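Local coordinates for protein hypoxanthine-guanine phosphoribosyltransferase (Leishmania tarentolae, PDB 1PZM) that probably converts hypoxanthine and guanine to IMP and GMP by transferring the 5-phosphoribosyl group of phosphoribosyl diphosphate, using magnesium, in purine salvage, at residues A[175-187]-A[191-202]. Residues are numbered along the deposited sequence; the frame is centred on the assembly and turned at random.
Sequences PRAFVIGYGMDFA and RELRDICVLKKE. Unlike the reference sequence in segment 175-187: Arg176 (reference His), Gly183 (reference Val), Met184 (reference Trp), Asp185 (reference Thr). Unlike the reference sequence in segment 191-202: Glu192 (reference Gly), Leu193 (reference Val), Arg194 (reference Pro). With 5GP (guanosine-5'-monophosphate), chain C.
The guanidinium of Arg191 has CB of Asp185 over one face, 3.6 Å above its plane, and at its edge Gly183 O, which takes an in-plane hydrogen bond from NH1 (2.8 Å). Both residues lie in loops flanking the antiparallel pair 179-180/196-199, in the hood of a type I phosphoribosyltransferase, a worked example of one short strand serving ligand and neighbouring strand from its two edges. The Asp185 carboxylate stacks alongside the guanidinium, planes 18° apart; OD1 lies well out of the guanidinium plane, 3.6 Å from Arg191 NH2, and the long salt bridge rests on charge alone. Glu188 joins both, its OE1 in a salt bridge with Arg191 NH2, its backbone N bonded to Asp185 OD2. On the Phe186 ring, one face carries Leu199 CD2 in a CH-pi contact 3.9 Å from the centroid, the other Ala187 CB. Guanine N1 of GMP lies 3.5 Å above one face of the Phe178 ring, over its centre. Backbone reads part of the purine edge: Val179 N donates to O6, and Val179 O accepts from N1 at 2.6 Å. Ile180, next along, turns its N and O to Cys197 O and N, a hydrogen-bonded pair. Beyond, the type I' turn Gly181-Met184, closed by Met184 N to Gly181 O, is gripped by Leu193 O, accepting from Tyr182 N, and Arg191 O, accepting from Gly183 N. With chi1 at 62° and the chain then extended (chi2 167°), Ile180 brings CD1 to 3.9 Å from Leu193 CD1.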
loop_
_atom_site.group_PDB
_atom_site.type_symbol
_atom_site.label_atom_id
_atom_site.label_comp_id
_atom_site.label_asym_id
_atom_site.label_seq_id
_atom_site.Cartn_x
_atom_site.Cartn_y
_atom_site.Cartn_z
ATOM N N PRO A 175 8.272 -23.125 -4.622
ATOM C CA PRO A 175 8.246 -23.766 -5.944
ATOM C C PRO A 175 7.274 -23.051 -6.872
ATOM O O PRO A 175 6.607 -22.062 -6.495
ATOM C CB PRO A 175 7.872 -25.234 -5.652
ATOM C CG PRO A 175 7.250 -25.234 -4.302
ATOM C CD PRO A 175 7.551 -23.898 -3.592
ATOM N N ARG A 176 7.273 -23.455 -8.130
ATOM C CA ARG A 176 6.348 -22.845 -9.062
ATOM C C ARG A 176 4.910 -23.156 -8.641
ATOM O O ARG A 176 4.564 -24.276 -8.199
ATOM C CB ARG A 176 6.689 -23.220 -10.484
ATOM C CG ARG A 176 7.823 -22.330 -10.994
ATOM C CD ARG A 176 7.861 -22.131 -12.487
ATOM N NE ARG A 176 7.051 -20.978 -12.901
ATOM C CZ ARG A 176 6.512 -20.854 -14.119
ATOM N NH1 ARG A 176 6.708 -21.806 -15.024
ATOM N NH2 ARG A 176 5.790 -19.783 -14.445
ATOM N N ALA A 177 4.108 -22.132 -8.652
ATOM C CA ALA A 177 2.726 -22.324 -8.358
ATOM C C ALA A 177 2.101 -20.946 -8.504
ATOM O O ALA A 177 2.752 -19.913 -8.303
ATOM C CB ALA A 177 2.563 -22.848 -6.931
ATOM N N PHE A 178 0.842 -20.888 -8.853
ATOM C CA PHE A 178 0.288 -19.554 -8.948
ATOM C C PHE A 178 -0.291 -19.144 -7.588
ATOM O O PHE A 178 -1.178 -19.805 -7.071
ATOM C CB PHE A 178 -0.729 -19.484 -10.053
ATOM C CG PHE A 178 -1.185 -18.088 -10.336
ATOM C CD1 PHE A 178 -2.208 -17.516 -9.592
ATOM C CD2 PHE A 178 -0.574 -17.344 -11.317
ATOM C CE1 PHE A 178 -2.645 -16.224 -9.869
ATOM C CE2 PHE A 178 -0.993 -16.065 -11.595
ATOM C CZ PHE A 178 -2.034 -15.499 -10.857
ATOM N N VAL A 179 0.228 -18.079 -6.986
ATOM C CA VAL A 179 -0.325 -17.687 -5.708
ATOM C C VAL A 179 -1.200 -16.428 -5.753
ATOM O O VAL A 179 -1.056 -15.622 -6.692
ATOM C CB VAL A 179 0.732 -17.565 -4.625
ATOM C CG1 VAL A 179 1.659 -18.898 -4.551
ATOM C CG2 VAL A 179 1.511 -16.272 -4.765
ATOM N N ILE A 180 -2.077 -16.291 -4.729
ATOM C CA ILE A 180 -2.971 -15.149 -4.562
ATOM C C ILE A 180 -2.876 -14.755 -3.074
ATOM O O ILE A 180 -2.317 -15.519 -2.265
ATOM C CB ILE A 180 -4.439 -15.538 -4.933
ATOM C CG1 ILE A 180 -4.917 -16.660 -3.969
ATOM C CG2 ILE A 180 -4.539 -15.971 -6.457
ATOM C CD1 ILE A 180 -6.392 -16.955 -3.979
ATOM N N GLY A 181 -3.404 -13.572 -2.734
ATOM C CA GLY A 181 -3.445 -13.136 -1.342
ATOM C C GLY A 181 -2.321 -12.191 -0.977
ATOM O O GLY A 181 -1.376 -12.111 -1.718
ATOM N N TYR A 182 -2.432 -11.435 0.125
ATOM C CA TYR A 182 -1.294 -10.590 0.557
ATOM C C TYR A 182 -0.809 -9.616 -0.588
ATOM O O TYR A 182 0.417 -9.374 -0.821
ATOM C CB TYR A 182 -0.193 -11.455 1.193
ATOM C CG TYR A 182 0.733 -10.663 2.094
ATOM C CD1 TYR A 182 0.357 -10.361 3.412
ATOM C CD2 TYR A 182 1.953 -10.176 1.610
ATOM C CE1 TYR A 182 1.157 -9.570 4.215
ATOM C CE2 TYR A 182 2.777 -9.392 2.407
ATOM C CZ TYR A 182 2.373 -9.112 3.720
ATOM O OH TYR A 182 3.195 -8.359 4.552
ATOM N N GLY A 183 -1.812 -9.022 -1.263
ATOM C CA GLY A 183 -1.551 -8.097 -2.363
ATOM C C GLY A 183 -1.548 -8.730 -3.730
ATOM O O GLY A 183 -1.618 -7.992 -4.719
ATOM N N MET A 184 -1.484 -10.063 -3.849
ATOM C CA MET A 184 -1.331 -10.683 -5.198
ATOM C C MET A 184 -2.696 -11.169 -5.659
ATOM O O MET A 184 -3.481 -11.686 -4.838
ATOM C CB MET A 184 -0.355 -11.886 -5.119
ATOM C CG MET A 184 1.084 -11.377 -4.801
ATOM S SD MET A 184 2.319 -12.570 -4.182
ATOM C CE MET A 184 1.744 -12.588 -2.393
ATOM N N ASP A 185 -2.978 -11.065 -6.941
ATOM C CA ASP A 185 -4.354 -11.205 -7.407
ATOM C C ASP A 185 -4.533 -12.405 -8.329
ATOM O O ASP A 185 -3.532 -12.970 -8.848
ATOM C CB ASP A 185 -4.753 -9.984 -8.206
ATOM C CG ASP A 185 -4.053 -9.925 -9.576
ATOM O OD1 ASP A 185 -2.823 -10.047 -9.621
ATOM O OD2 ASP A 185 -4.678 -9.756 -10.634
ATOM N N PHE A 186 -5.788 -12.790 -8.540
ATOM C CA PHE A 186 -6.124 -13.545 -9.748
ATOM C C PHE A 186 -7.184 -12.710 -10.447
ATOM O O PHE A 186 -8.250 -12.450 -9.870
ATOM C CB PHE A 186 -6.639 -14.961 -9.499
ATOM C CG PHE A 186 -7.129 -15.638 -10.785
ATOM C CD1 PHE A 186 -6.233 -16.056 -11.739
ATOM C CD2 PHE A 186 -8.498 -15.805 -11.033
ATOM C CE1 PHE A 186 -6.684 -16.663 -12.910
ATOM C CE2 PHE A 186 -8.952 -16.421 -12.166
ATOM C CZ PHE A 186 -8.069 -16.837 -13.121
ATOM N N ALA A 187 -6.908 -12.286 -11.680
ATOM C CA ALA A 187 -7.847 -11.373 -12.416
ATOM C C ALA A 187 -8.350 -10.152 -11.545
ATOM O O ALA A 187 -9.526 -9.865 -11.504
ATOM C CB ALA A 187 -9.037 -12.169 -12.970
ATOM N N ARG A 191 -6.492 -9.891 -3.732
ATOM C CA ARG A 191 -5.371 -9.146 -3.125
ATOM C C ARG A 191 -5.541 -8.908 -1.636
ATOM O O ARG A 191 -4.559 -8.742 -0.938
ATOM C CB ARG A 191 -5.276 -7.720 -3.713
ATOM C CG ARG A 191 -4.907 -7.705 -5.231
ATOM C CD ARG A 191 -4.542 -6.299 -5.683
ATOM N NE ARG A 191 -4.485 -6.239 -7.130
ATOM C CZ ARG A 191 -3.455 -6.644 -7.884
ATOM N NH1 ARG A 191 -2.341 -7.151 -7.337
ATOM N NH2 ARG A 191 -3.525 -6.533 -9.199
ATOM N N GLU A 192 -6.802 -8.792 -1.208
ATOM C CA GLU A 192 -7.107 -8.497 0.223
ATOM C C GLU A 192 -6.930 -9.652 1.229
ATOM O O GLU A 192 -6.967 -9.462 2.499
ATOM C CB GLU A 192 -8.530 -7.882 0.297
ATOM C CG GLU A 192 -9.687 -8.849 0.152
ATOM C CD GLU A 192 -10.078 -9.233 -1.276
ATOM O OE1 GLU A 192 -9.207 -9.163 -2.173
ATOM O OE2 GLU A 192 -11.244 -9.664 -1.497
ATOM N N LEU A 193 -6.759 -10.860 0.720
ATOM C CA LEU A 193 -6.653 -11.970 1.691
ATOM C C LEU A 193 -5.394 -11.822 2.525
ATOM O O LEU A 193 -4.334 -11.382 2.025
ATOM C CB LEU A 193 -6.607 -13.349 1.002
ATOM C CG LEU A 193 -7.615 -13.649 -0.135
ATOM C CD1 LEU A 193 -7.403 -15.123 -0.660
ATOM C CD2 LEU A 193 -9.026 -13.382 0.228
ATOM N N ARG A 194 -5.497 -12.223 3.780
ATOM C CA ARG A 194 -4.389 -12.071 4.736
ATOM C C ARG A 194 -3.302 -13.097 4.543
ATOM O O ARG A 194 -2.117 -12.820 4.827
ATOM C CB ARG A 194 -4.906 -12.206 6.177
ATOM C CG ARG A 194 -5.810 -11.065 6.632
ATOM C CD ARG A 194 -6.221 -11.219 8.154
ATOM N NE ARG A 194 -6.949 -10.053 8.630
ATOM C CZ ARG A 194 -6.393 -8.933 9.082
ATOM N NH1 ARG A 194 -5.060 -8.794 9.107
ATOM N NH2 ARG A 194 -7.192 -7.922 9.536
ATOM N N ASP A 195 -3.665 -14.273 4.046
ATOM C CA ASP A 195 -2.692 -15.351 3.892
ATOM C C ASP A 195 -2.327 -15.503 2.400
ATOM O O ASP A 195 -3.051 -15.048 1.498
ATOM C CB ASP A 195 -3.201 -16.682 4.433
ATOM C CG ASP A 195 -3.674 -16.608 5.887
ATOM O OD1 ASP A 195 -2.959 -16.116 6.790
ATOM O OD2 ASP A 195 -4.790 -17.045 6.199
ATOM N N ILE A 196 -1.192 -16.116 2.161
ATOM C CA ILE A 196 -0.837 -16.370 0.800
ATOM C C ILE A 196 -1.304 -17.786 0.468
ATOM O O ILE A 196 -0.931 -18.765 1.170
ATOM C CB ILE A 196 0.667 -16.233 0.611
ATOM C CG1 ILE A 196 1.094 -14.762 0.793
ATOM C CG2 ILE A 196 1.080 -16.797 -0.825
ATOM C CD1 ILE A 196 2.607 -14.607 0.971
ATOM N N CYS A 197 -2.100 -17.901 -0.600
ATOM C CA CYS A 197 -2.694 -19.185 -0.949
ATOM C C CYS A 197 -2.336 -19.639 -2.362
ATOM O O CYS A 197 -2.019 -18.816 -3.210
ATOM C CB CYS A 197 -4.203 -19.136 -0.805
ATOM S SG CYS A 197 -4.795 -18.618 0.845
ATOM N N VAL A 198 -2.373 -20.944 -2.603
ATOM C CA VAL A 198 -2.227 -21.458 -3.960
ATOM C C VAL A 198 -3.619 -21.592 -4.548
ATOM O O VAL A 198 -4.477 -22.233 -3.955
ATOM C CB VAL A 198 -1.505 -22.816 -3.966
ATOM C CG1 VAL A 198 -1.319 -23.326 -5.427
ATOM C CG2 VAL A 198 -0.199 -22.659 -3.310
ATOM N N LEU A 199 -3.841 -20.954 -5.698
ATOM C CA LEU A 199 -5.183 -20.814 -6.303
ATOM C C LEU A 199 -5.742 -22.187 -6.750
ATOM O O LEU A 199 -5.033 -22.965 -7.436
ATOM C CB LEU A 199 -5.123 -19.824 -7.489
ATOM C CG LEU A 199 -6.433 -19.578 -8.246
ATOM C CD1 LEU A 199 -7.465 -18.755 -7.435
ATOM C CD2 LEU A 199 -6.171 -18.918 -9.580
ATOM N N LYS A 200 -6.998 -22.484 -6.366
ATOM C CA LYS A 200 -7.671 -23.735 -6.801
ATOM C C LYS A 200 -7.636 -23.909 -8.345
ATOM O O LYS A 200 -8.129 -23.026 -9.073
ATOM C CB LYS A 200 -9.134 -23.786 -6.311
ATOM C CG LYS A 200 -9.404 -24.610 -5.052
ATOM C CD LYS A 200 -10.879 -24.495 -4.660
ATOM C CE LYS A 200 -11.172 -24.837 -3.193
ATOM N NZ LYS A 200 -12.640 -24.629 -2.866
ATOM N N LYS A 201 -7.072 -25.038 -8.811
ATOM C CA LYS A 201 -6.926 -25.425 -10.236
ATOM C C LYS A 201 -7.802 -24.840 -11.386
ATOM O O LYS A 201 -7.451 -25.019 -12.562
ATOM N N GLU A 202 -8.917 -24.168 -11.071
ATOM C CA GLU A 202 -9.796 -23.545 -12.078
ATOM C C GLU A 202 -9.772 -22.008 -12.022
ATOM O O GLU A 202 -10.348 -21.390 -11.113
HETATM P P 5GP C . 7.989 -12.227 -14.089
HETATM O O1P 5GP C . 8.981 -12.491 -13.011
HETATM O O2P 5GP C . 7.877 -13.355 -15.052
HETATM O O3P 5GP C . 8.527 -11.067 -14.841
HETATM O "O5'" 5GP C . 6.574 -11.876 -13.420
HETATM C "C5'" 5GP C . 5.438 -11.439 -14.179
HETATM C "C4'" 5GP C . 4.330 -10.800 -13.289
HETATM O "O4'" 5GP C . 3.471 -11.763 -12.659
HETATM C "C3'" 5GP C . 4.837 -9.915 -12.155
HETATM O "O3'" 5GP C . 4.016 -8.756 -11.985
HETATM C "C2'" 5GP C . 4.712 -10.843 -10.956
HETATM O "O2'" 5GP C . 4.669 -10.102 -9.771
HETATM C "C1'" 5GP C . 3.450 -11.670 -11.246
HETATM N N9 5GP C . 3.518 -13.056 -10.691
HETATM C C8 5GP C . 4.351 -14.137 -11.038
HETATM N N7 5GP C . 3.958 -15.277 -10.317
HETATM C C5 5GP C . 2.747 -14.926 -9.763
HETATM C C6 5GP C . 1.872 -15.629 -8.925
HETATM O O6 5GP C . 2.153 -16.802 -8.527
HETATM N N1 5GP C . 0.694 -15.019 -8.498
HETATM C C2 5GP C . 0.390 -13.724 -8.923
HETATM N N2 5GP C . -0.741 -13.122 -8.562
HETATM N N3 5GP C . 1.253 -13.033 -9.726
HETATM C C4 5GP C . 2.421 -13.647 -10.140
#